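Sialidase domain-containing protein (Dyadobacter fermentans, PDB 5HX0) is of unknown function but carries BNR-like repeats in a sialidase-type beta-propeller, and so may act on or bind glycans. Local coordinates at residues Arg358-Thr363 with Tyr383-Pro388. Sequence-based numbering, arbitrary orientation.
Sequences RTDGGT and YYFNVP
R358 lays its guanidinium over one face of the F385 ring, a worked example of a cation-pi contact whose cation is also held at its edge. CZ of R358 lies 4.1 Å from the centroid of the F385 ring, shifted toward the rim, and the two planes are inclined by 43° instead of stacking flat. R358 CB also touches the ring at CE1 and CZ, and bends at chi2 (-71°) and chi3 (-69°) turn first CD and then NE, folding the chain of R358. D360, two residues on, grips the same guanidinium side-on: NE of R358 reaches D360 OD1 at 2.8 Å, nearly straight, and NH2 reaches D360 OD2 at 3.0 Å, each oxygen offering its syn lone pair. On another edge, NH1 of R358 donates to Y383 OH across 3.0 Å, a more bent bond; that hydroxyl is also hydrogen-bonded to S397 on strand 393-401.

Further along, N386 works through both backbone and side chain. Its carbonyl O accepts from G362 N at 2.9 Å, the donor standing above the carbonyl plane, and also receives a CA-H...O contact from G361. The carboxamide clasps T363 at both polar ends: OD1 takes T363 N in its own plane, on a lone pair, at 2.9 Å, while ND2 gives to T363 O at 3.2 Å. D365 O is a second acceptor for ND2.

The contact thus ties the loop leaving strand 354-358, an edge strand of one propeller sheet, to the end of strand 378-385 in the next. Chemically, the carboxylate probably offsets the arginine's charge and limits its rotation above the phenyl face, while the bonds to both ends of the N386 amide fix which way it is flipped.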
loop_
_atom_site.group_PDB
_atom_site.type_symbol
_atom_site.label_atom_id
_atom_site.label_comp_id
_atom_site.label_asym_id
_atom_site.label_seq_id
_atom_site.Cartn_x
_atom_site.Cartn_y
_atom_site.Cartn_z
ATOM N N ARG A 358 -9.685 -25.645 -18.428
ATOM C CA ARG A 358 -8.249 -25.509 -18.665
ATOM C C ARG A 358 -7.563 -26.784 -18.216
ATOM O O ARG A 358 -7.906 -27.339 -17.169
ATOM C CB ARG A 358 -7.609 -24.318 -17.899
ATOM C CG ARG A 358 -8.150 -22.936 -18.229
ATOM C CD ARG A 358 -7.728 -22.482 -19.623
ATOM N NE ARG A 358 -6.308 -22.185 -19.777
ATOM C CZ ARG A 358 -5.805 -20.951 -19.818
ATOM N NH1 ARG A 358 -6.598 -19.893 -19.688
ATOM N NH2 ARG A 358 -4.512 -20.772 -20.002
ATOM N N THR A 359 -6.592 -27.240 -19.010
ATOM C CA THR A 359 -5.756 -28.383 -18.661
ATOM C C THR A 359 -4.272 -28.065 -18.774
ATOM O O THR A 359 -3.446 -28.971 -18.590
ATOM C CB THR A 359 -6.065 -29.594 -19.569
ATOM O OG1 THR A 359 -5.866 -29.215 -20.933
ATOM C CG2 THR A 359 -7.511 -30.055 -19.402
ATOM N N ASP A 360 -3.909 -26.814 -19.076
ATOM C CA ASP A 360 -2.547 -26.448 -19.455
ATOM C C ASP A 360 -1.759 -25.784 -18.328
ATOM O O ASP A 360 -0.774 -25.080 -18.599
ATOM C CB ASP A 360 -2.579 -25.523 -20.680
ATOM C CG ASP A 360 -3.440 -24.266 -20.464
ATOM O OD1 ASP A 360 -4.499 -24.352 -19.801
ATOM O OD2 ASP A 360 -3.057 -23.188 -20.974
ATOM N N GLY A 361 -2.159 -25.977 -17.073
ATOM C CA GLY A 361 -1.459 -25.308 -15.982
ATOM C C GLY A 361 -0.053 -25.852 -15.789
ATOM O O GLY A 361 0.217 -27.035 -16.007
ATOM N N GLY A 362 0.852 -24.972 -15.343
ATOM C CA GLY A 362 2.234 -25.330 -15.067
ATOM C C GLY A 362 2.437 -25.964 -13.702
ATOM O O GLY A 362 2.747 -27.151 -13.607
ATOM N N THR A 363 2.252 -25.185 -12.638
ATOM C CA THR A 363 2.333 -25.645 -11.257
ATOM C C THR A 363 0.959 -25.547 -10.610
ATOM O O THR A 363 0.018 -25.000 -11.184
ATOM C CB THR A 363 3.332 -24.810 -10.447
ATOM O OG1 THR A 363 2.762 -23.514 -10.203
ATOM C CG2 THR A 363 4.635 -24.631 -11.202
ATOM N N TYR A 383 -10.101 -16.624 -13.038
ATOM C CA TYR A 383 -9.266 -17.437 -12.156
ATOM C C TYR A 383 -7.861 -16.869 -12.251
ATOM O O TYR A 383 -7.599 -15.983 -13.065
ATOM C CB TYR A 383 -9.294 -18.935 -12.527
ATOM C CG TYR A 383 -9.258 -19.200 -14.017
ATOM C CD1 TYR A 383 -8.044 -19.255 -14.711
ATOM C CD2 TYR A 383 -10.444 -19.373 -14.741
ATOM C CE1 TYR A 383 -8.015 -19.489 -16.085
ATOM C CE2 TYR A 383 -10.415 -19.619 -16.116
ATOM C CZ TYR A 383 -9.201 -19.660 -16.774
ATOM O OH TYR A 383 -9.179 -19.891 -18.127
ATOM N N TYR A 384 -6.959 -17.344 -11.389
ATOM C CA TYR A 384 -5.561 -17.050 -11.648
ATOM C C TYR A 384 -4.889 -18.319 -12.148
ATOM O O TYR A 384 -5.422 -19.434 -12.023
ATOM C CB TYR A 384 -4.828 -16.429 -10.432
ATOM C CG TYR A 384 -4.298 -17.391 -9.375
ATOM C CD1 TYR A 384 -5.164 -18.017 -8.485
ATOM C CD2 TYR A 384 -2.917 -17.626 -9.234
ATOM C CE1 TYR A 384 -4.683 -18.890 -7.483
ATOM C CE2 TYR A 384 -2.424 -18.509 -8.234
ATOM C CZ TYR A 384 -3.327 -19.130 -7.361
ATOM O OH TYR A 384 -2.875 -20.002 -6.369
ATOM N N PHE A 385 -3.756 -18.128 -12.816
ATOM C CA PHE A 385 -3.248 -19.202 -13.658
ATOM C C PHE A 385 -1.749 -19.045 -13.841
ATOM O O PHE A 385 -1.172 -17.988 -13.574
ATOM C CB PHE A 385 -3.946 -19.219 -15.029
ATOM C CG PHE A 385 -4.080 -20.598 -15.603
ATOM C CD1 PHE A 385 -4.978 -21.494 -15.047
ATOM C CD2 PHE A 385 -3.305 -20.999 -16.693
ATOM C CE1 PHE A 385 -5.119 -22.783 -15.561
ATOM C CE2 PHE A 385 -3.417 -22.272 -17.213
ATOM C CZ PHE A 385 -4.322 -23.179 -16.649
ATOM N N ASN A 386 -1.121 -20.130 -14.286
ATOM C CA ASN A 386 0.251 -20.099 -14.766
ATOM C C ASN A 386 0.394 -21.226 -15.778
ATOM O O ASN A 386 -0.210 -22.293 -15.619
ATOM C CB ASN A 386 1.311 -20.269 -13.666
ATOM C CG ASN A 386 1.389 -21.695 -13.148
ATOM O OD1 ASN A 386 2.156 -22.513 -13.664
ATOM N ND2 ASN A 386 0.562 -22.016 -12.137
ATOM N N VAL A 387 1.172 -20.957 -16.820
ATOM C CA VAL A 387 1.621 -21.968 -17.778
ATOM C C VAL A 387 3.102 -22.237 -17.502
ATOM O O VAL A 387 3.737 -21.463 -16.769
ATOM C CB VAL A 387 1.377 -21.501 -19.225
ATOM C CG1 VAL A 387 -0.096 -21.325 -19.495
ATOM C CG2 VAL A 387 2.131 -20.212 -19.520
ATOM N N PRO A 388 3.695 -23.315 -18.031
ATOM C CA PRO A 388 5.108 -23.602 -17.724
ATOM C C PRO A 388 6.022 -22.429 -18.044
ATOM O O PRO A 388 5.928 -21.810 -19.108
ATOM C CB PRO A 388 5.421 -24.822 -18.600
ATOM C CG PRO A 388 4.107 -25.524 -18.729
ATOM C CD PRO A 388 3.049 -24.423 -18.752
#